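Local coordinates for MATE family efflux transporter (PDB 6IDP), which probably exports drugs and other toxic compounds across the bacterial membrane, driven by an inward flow of protons, at residues A[30-42]-A[175-189]. Sequence-based numbering, arbitrary orientation.
Sequences SFQLVDSAFIGQL and LILDPIFIFTFDLGI. With OLC ((2R)-2,3-dihydroxypropyl (9Z)-octadec-9-enoate), chain O.
Phe38 reaches from helix 30-39 into a hole formed by Asp178, Pro179, Ile182 and Phe183, a knob-into-hole fit between two helix ends running nearly parallel, 12° apart. Its CB meets Ile182 CD1, and CG, anti to the carbonyl carbon (chi1 -77°), carries the ring in among these four residues. On one ortho side CD1 touches Phe183 CE2 at 4.0 Å; on the other, the ring turns its CD2 edge to Asp178 OD2, near the ring plane and 3.6 Å from CD2, where the weakly positive ring hydrogens suit an acid oxygen. CE2 packs on Pro179 CD at 3.8 Å, and CZ reaches Pro179 CB, which lies over one ring face. A proline suits this place: its puckered ring offers apolar CH groups to the phenyl ring, and its lack of an N-H goes with the kink in its helix.

Beside this knob, Asp35 OD1 lies 2.8 Å from Asp178 OD2, with the carboxylates nearly coplanar. Phe31 CE1 comes within 3.3 Å of the same OD2, CD1 faces Leu175, and Asp35 CB sits over one ring face, near the rim; a monoolein tail lies against CD2 and CE2, with CE2 3.5 Å from OLC C17. Branched Leu42 divides its methyls: CD2 meets Ile182 CG2 at 3.7 Å, and CD1 rests near the backbone N of Ile189.

In this MATE transporter, caught in its straight form, the contact joins the C-terminal ends of helices 5-39 and 161-184 and sets two acids between them; helix 189-213 packs against Ile39 and Asp178, and helix 124-156 against Ile189.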
loop_
_atom_site.group_PDB
_atom_site.type_symbol
_atom_site.label_atom_id
_atom_site.label_comp_id
_atom_site.label_asym_id
_atom_site.label_seq_id
_atom_site.Cartn_x
_atom_site.Cartn_y
_atom_site.Cartn_z
ATOM N N SER A 30 -3.169 -12.404 6.553
ATOM C CA SER A 30 -3.343 -13.719 7.160
ATOM C C SER A 30 -3.224 -14.818 6.109
ATOM O O SER A 30 -2.602 -15.853 6.352
ATOM C CB SER A 30 -4.692 -13.814 7.877
ATOM O OG SER A 30 -4.706 -13.013 9.046
ATOM N N PHE A 31 -3.819 -14.587 4.942
ATOM C CA PHE A 31 -3.699 -15.524 3.832
ATOM C C PHE A 31 -2.262 -15.616 3.333
ATOM O O PHE A 31 -1.718 -16.709 3.175
ATOM C CB PHE A 31 -4.608 -15.126 2.666
ATOM C CG PHE A 31 -4.157 -15.680 1.346
ATOM C CD1 PHE A 31 -4.367 -17.014 1.034
ATOM C CD2 PHE A 31 -3.497 -14.878 0.426
ATOM C CE1 PHE A 31 -3.939 -17.535 -0.173
ATOM C CE2 PHE A 31 -3.066 -15.396 -0.781
ATOM C CZ PHE A 31 -3.286 -16.723 -1.080
ATOM N N GLN A 32 -1.667 -14.453 3.074
ATOM C CA GLN A 32 -0.332 -14.354 2.489
ATOM C C GLN A 32 0.733 -15.071 3.315
ATOM O O GLN A 32 1.641 -15.689 2.760
ATOM C CB GLN A 32 0.058 -12.884 2.311
ATOM C CG GLN A 32 -0.788 -12.130 1.294
ATOM C CD GLN A 32 -0.442 -10.653 1.220
ATOM O OE1 GLN A 32 -0.053 -10.043 2.217
ATOM N NE2 GLN A 32 -0.577 -10.072 0.033
ATOM N N LEU A 33 0.623 -14.980 4.638
ATOM C CA LEU A 33 1.580 -15.626 5.529
ATOM C C LEU A 33 1.476 -17.144 5.403
ATOM O O LEU A 33 2.488 -17.842 5.325
ATOM C CB LEU A 33 1.349 -15.196 6.981
ATOM C CG LEU A 33 2.601 -14.973 7.838
ATOM C CD1 LEU A 33 3.296 -13.672 7.448
ATOM C CD2 LEU A 33 2.269 -14.985 9.325
ATOM N N VAL A 34 0.246 -17.646 5.377
ATOM C CA VAL A 34 -0.001 -19.074 5.220
ATOM C C VAL A 34 0.271 -19.505 3.777
ATOM O O VAL A 34 0.683 -20.637 3.524
ATOM C CB VAL A 34 -1.449 -19.441 5.617
ATOM C CG1 VAL A 34 -1.655 -20.946 5.578
ATOM C CG2 VAL A 34 -1.763 -18.906 7.004
ATOM N N ASP A 35 0.051 -18.588 2.836
ATOM C CA ASP A 35 0.314 -18.854 1.423
ATOM C C ASP A 35 1.798 -19.084 1.158
ATOM O O ASP A 35 2.167 -19.986 0.410
ATOM C CB ASP A 35 -0.200 -17.703 0.553
ATOM C CG ASP A 35 0.333 -17.762 -0.869
ATOM O OD1 ASP A 35 -0.220 -18.527 -1.687
ATOM O OD2 ASP A 35 1.303 -17.036 -1.170
ATOM N N SER A 36 2.645 -18.262 1.774
ATOM C CA SER A 36 4.090 -18.411 1.633
ATOM C C SER A 36 4.558 -19.731 2.239
ATOM O O SER A 36 5.576 -20.287 1.827
ATOM C CB SER A 36 4.825 -17.236 2.288
ATOM O OG SER A 36 4.664 -17.250 3.696
ATOM N N ALA A 37 3.806 -20.229 3.216
ATOM C CA ALA A 37 4.116 -21.509 3.842
ATOM C C ALA A 37 3.833 -22.667 2.890
ATOM O O ALA A 37 4.558 -23.663 2.879
ATOM C CB ALA A 37 3.326 -21.676 5.130
ATOM N N PHE A 38 2.775 -22.532 2.095
ATOM C CA PHE A 38 2.415 -23.547 1.110
ATOM C C PHE A 38 3.469 -23.645 0.009
ATOM O O PHE A 38 3.880 -24.742 -0.374
ATOM C CB PHE A 38 1.043 -23.246 0.501
ATOM C CG PHE A 38 -0.112 -23.588 1.400
ATOM C CD1 PHE A 38 -0.009 -24.610 2.329
ATOM C CD2 PHE A 38 -1.304 -22.886 1.314
ATOM C CE1 PHE A 38 -1.074 -24.927 3.156
ATOM C CE2 PHE A 38 -2.371 -23.198 2.137
ATOM C CZ PHE A 38 -2.255 -24.218 3.058
ATOM N N ILE A 39 3.903 -22.493 -0.492
ATOM C CA ILE A 39 4.935 -22.442 -1.520
ATOM C C ILE A 39 6.274 -22.942 -0.969
ATOM O O ILE A 39 7.130 -23.413 -1.718
ATOM C CB ILE A 39 5.103 -21.013 -2.078
ATOM C CG1 ILE A 39 3.736 -20.380 -2.345
ATOM C CG2 ILE A 39 5.927 -21.022 -3.356
ATOM C CD1 ILE A 39 2.934 -21.096 -3.410
ATOM N N GLY A 40 6.438 -22.855 0.348
ATOM C CA GLY A 40 7.664 -23.279 1.002
ATOM C C GLY A 40 7.981 -24.759 0.871
ATOM O O GLY A 40 9.121 -25.174 1.090
ATOM N N GLN A 41 6.980 -25.555 0.514
ATOM C CA GLN A 41 7.147 -27.000 0.393
ATOM C C GLN A 41 7.351 -27.437 -1.055
ATOM O O GLN A 41 7.535 -28.622 -1.333
ATOM C CB GLN A 41 5.933 -27.721 0.984
ATOM C CG GLN A 41 5.699 -27.444 2.459
ATOM C CD GLN A 41 4.229 -27.463 2.824
ATOM O OE1 GLN A 41 3.400 -26.872 2.133
ATOM N NE2 GLN A 41 3.896 -28.148 3.912
ATOM N N LEU A 42 7.313 -26.478 -1.973
ATOM C CA LEU A 42 7.429 -26.777 -3.395
ATOM C C LEU A 42 8.854 -27.151 -3.782
ATOM O O LEU A 42 9.075 -28.132 -4.493
ATOM C CB LEU A 42 6.954 -25.588 -4.232
ATOM C CG LEU A 42 5.491 -25.177 -4.047
ATOM C CD1 LEU A 42 5.071 -24.179 -5.118
ATOM C CD2 LEU A 42 4.584 -26.398 -4.055
ATOM N N LEU A 175 -7.398 -18.954 0.685
ATOM C CA LEU A 175 -6.762 -19.832 1.664
ATOM C C LEU A 175 -7.235 -21.272 1.476
ATOM O O LEU A 175 -6.439 -22.205 1.521
ATOM C CB LEU A 175 -7.061 -19.345 3.085
ATOM C CG LEU A 175 -6.278 -19.918 4.273
ATOM C CD1 LEU A 175 -6.906 -21.203 4.809
ATOM C CD2 LEU A 175 -4.806 -20.124 3.925
ATOM N N ILE A 176 -8.534 -21.440 1.253
ATOM C CA ILE A 176 -9.125 -22.762 1.057
ATOM C C ILE A 176 -8.706 -23.393 -0.271
ATOM O O ILE A 176 -8.381 -24.578 -0.328
ATOM C CB ILE A 176 -10.667 -22.698 1.116
ATOM C CG1 ILE A 176 -11.132 -22.213 2.490
ATOM C CG2 ILE A 176 -11.274 -24.055 0.802
ATOM C CD1 ILE A 176 -12.636 -22.072 2.609
ATOM N N LEU A 177 -8.714 -22.598 -1.336
ATOM C CA LEU A 177 -8.402 -23.104 -2.671
ATOM C C LEU A 177 -6.911 -23.375 -2.864
ATOM O O LEU A 177 -6.525 -24.162 -3.731
ATOM C CB LEU A 177 -8.890 -22.121 -3.737
ATOM C CG LEU A 177 -10.408 -21.958 -3.849
ATOM C CD1 LEU A 177 -10.767 -20.865 -4.845
ATOM C CD2 LEU A 177 -11.058 -23.275 -4.239
ATOM N N ASP A 178 -6.083 -22.726 -2.051
ATOM C CA ASP A 178 -4.631 -22.810 -2.191
ATOM C C ASP A 178 -4.093 -24.250 -2.143
ATOM O O ASP A 178 -3.465 -24.691 -3.103
ATOM C CB ASP A 178 -3.943 -21.950 -1.120
ATOM C CG ASP A 178 -3.085 -20.848 -1.714
ATOM O OD1 ASP A 178 -3.207 -20.585 -2.929
ATOM O OD2 ASP A 178 -2.295 -20.239 -0.963
ATOM N N PRO A 179 -4.343 -24.998 -1.048
ATOM C CA PRO A 179 -3.719 -26.328 -1.045
ATOM C C PRO A 179 -4.353 -27.298 -2.042
ATOM O O PRO A 179 -3.710 -28.270 -2.440
ATOM C CB PRO A 179 -3.937 -26.808 0.391
ATOM C CG PRO A 179 -5.200 -26.150 0.804
ATOM C CD PRO A 179 -5.187 -24.793 0.146
ATOM N N ILE A 180 -5.595 -27.034 -2.437
ATOM C CA ILE A 180 -6.304 -27.902 -3.370
ATOM C C ILE A 180 -5.686 -27.850 -4.767
ATOM O O ILE A 180 -5.504 -28.880 -5.415
ATOM C CB ILE A 180 -7.799 -27.528 -3.459
ATOM C CG1 ILE A 180 -8.470 -27.695 -2.094
ATOM C CG2 ILE A 180 -8.507 -28.375 -4.507
ATOM C CD1 ILE A 180 -9.951 -27.389 -2.100
ATOM N N PHE A 181 -5.357 -26.650 -5.229
ATOM C CA PHE A 181 -4.768 -26.495 -6.554
ATOM C C PHE A 181 -3.267 -26.771 -6.545
ATOM O O PHE A 181 -2.739 -27.369 -7.481
ATOM C CB PHE A 181 -5.045 -25.096 -7.105
ATOM C CG PHE A 181 -6.423 -24.939 -7.684
ATOM C CD1 PHE A 181 -6.670 -25.262 -9.008
ATOM C CD2 PHE A 181 -7.470 -24.478 -6.904
ATOM C CE1 PHE A 181 -7.937 -25.124 -9.545
ATOM C CE2 PHE A 181 -8.740 -24.337 -7.435
ATOM C CZ PHE A 181 -8.973 -24.662 -8.757
ATOM N N ILE A 182 -2.587 -26.343 -5.487
ATOM C CA ILE A 182 -1.145 -26.541 -5.376
ATOM C C ILE A 182 -0.774 -28.017 -5.205
ATOM O O ILE A 182 0.124 -28.517 -5.880
ATOM C CB ILE A 182 -0.559 -25.732 -4.200
ATOM C CG1 ILE A 182 -0.683 -24.233 -4.476
ATOM C CG2 ILE A 182 0.897 -26.099 -3.966
ATOM C CD1 ILE A 182 -0.351 -23.357 -3.284
ATOM N N PHE A 183 -1.480 -28.714 -4.319
ATOM C CA PHE A 183 -1.112 -30.084 -3.961
ATOM C C PHE A 183 -2.052 -31.147 -4.522
ATOM O O PHE A 183 -1.613 -32.058 -5.224
ATOM C CB PHE A 183 -1.042 -30.216 -2.439
ATOM C CG PHE A 183 -0.021 -29.322 -1.803
ATOM C CD1 PHE A 183 1.277 -29.280 -2.285
ATOM C CD2 PHE A 183 -0.362 -28.511 -0.736
ATOM C CE1 PHE A 183 2.222 -28.454 -1.703
ATOM C CE2 PHE A 183 0.577 -27.682 -0.151
ATOM C CZ PHE A 183 1.869 -27.653 -0.636
ATOM N N THR A 184 -3.339 -31.034 -4.201
ATOM C CA THR A 184 -4.331 -32.031 -4.600
ATOM C C THR A 184 -4.392 -32.178 -6.122
ATOM O O THR A 184 -4.606 -33.275 -6.644
ATOM C CB THR A 184 -5.730 -31.675 -4.048
ATOM O OG1 THR A 184 -5.669 -31.568 -2.620
ATOM C CG2 THR A 184 -6.757 -32.732 -4.426
ATOM N N PHE A 185 -4.184 -31.071 -6.829
ATOM C CA PHE A 185 -4.131 -31.088 -8.287
ATOM C C PHE A 185 -2.689 -31.016 -8.790
ATOM O O PHE A 185 -2.444 -31.041 -9.997
ATOM C CB PHE A 185 -4.953 -29.935 -8.867
ATOM C CG PHE A 185 -6.434 -30.080 -8.655
ATOM C CD1 PHE A 185 -7.014 -31.333 -8.562
ATOM C CD2 PHE A 185 -7.245 -28.962 -8.547
ATOM C CE1 PHE A 185 -8.375 -31.470 -8.366
ATOM C CE2 PHE A 185 -8.607 -29.094 -8.350
ATOM C CZ PHE A 185 -9.171 -30.348 -8.260
ATOM N N ASP A 186 -1.747 -30.915 -7.853
ATOM C CA ASP A 186 -0.310 -30.944 -8.146
ATOM C C ASP A 186 0.118 -29.872 -9.152
ATOM O O ASP A 186 1.120 -30.022 -9.850
ATOM C CB ASP A 186 0.100 -32.335 -8.653
ATOM C CG ASP A 186 1.603 -32.562 -8.595
ATOM O OD1 ASP A 186 2.263 -31.966 -7.718
ATOM O OD2 ASP A 186 2.123 -33.332 -9.431
ATOM N N LEU A 187 -0.644 -28.787 -9.221
ATOM C CA LEU A 187 -0.310 -27.690 -10.118
ATOM C C LEU A 187 0.861 -26.898 -9.550
ATOM O O LEU A 187 1.570 -26.198 -10.277
ATOM C CB LEU A 187 -1.527 -26.789 -10.340
ATOM C CG LEU A 187 -2.747 -27.558 -10.855
ATOM C CD1 LEU A 187 -3.963 -26.657 -11.008
ATOM C CD2 LEU A 187 -2.413 -28.243 -12.172
ATOM N N GLY A 188 1.054 -27.024 -8.240
ATOM C CA GLY A 188 2.190 -26.435 -7.557
ATOM C C GLY A 188 2.248 -24.924 -7.622
ATOM O O GLY A 188 1.383 -24.229 -7.084
ATOM N N ILE A 189 3.282 -24.418 -8.285
ATOM C CA ILE A 189 3.502 -22.983 -8.378
ATOM C C ILE A 189 2.375 -22.319 -9.178
ATOM O O ILE A 189 1.943 -21.215 -8.851
ATOM C CB ILE A 189 4.894 -22.676 -9.003
ATOM C CG1 ILE A 189 5.262 -21.201 -8.831
ATOM C CG2 ILE A 189 4.973 -23.129 -10.463
ATOM C CD1 ILE A 189 5.472 -20.793 -7.389
HETATM C C18 OLC O . -4.958 -12.831 -2.190
HETATM C C17 OLC O . -3.589 -12.199 -2.047
HETATM C C16 OLC O . -3.054 -11.788 -3.401
HETATM C C15 OLC O . -2.133 -10.600 -3.230
HETATM C C14 OLC O . -2.005 -9.860 -4.543
#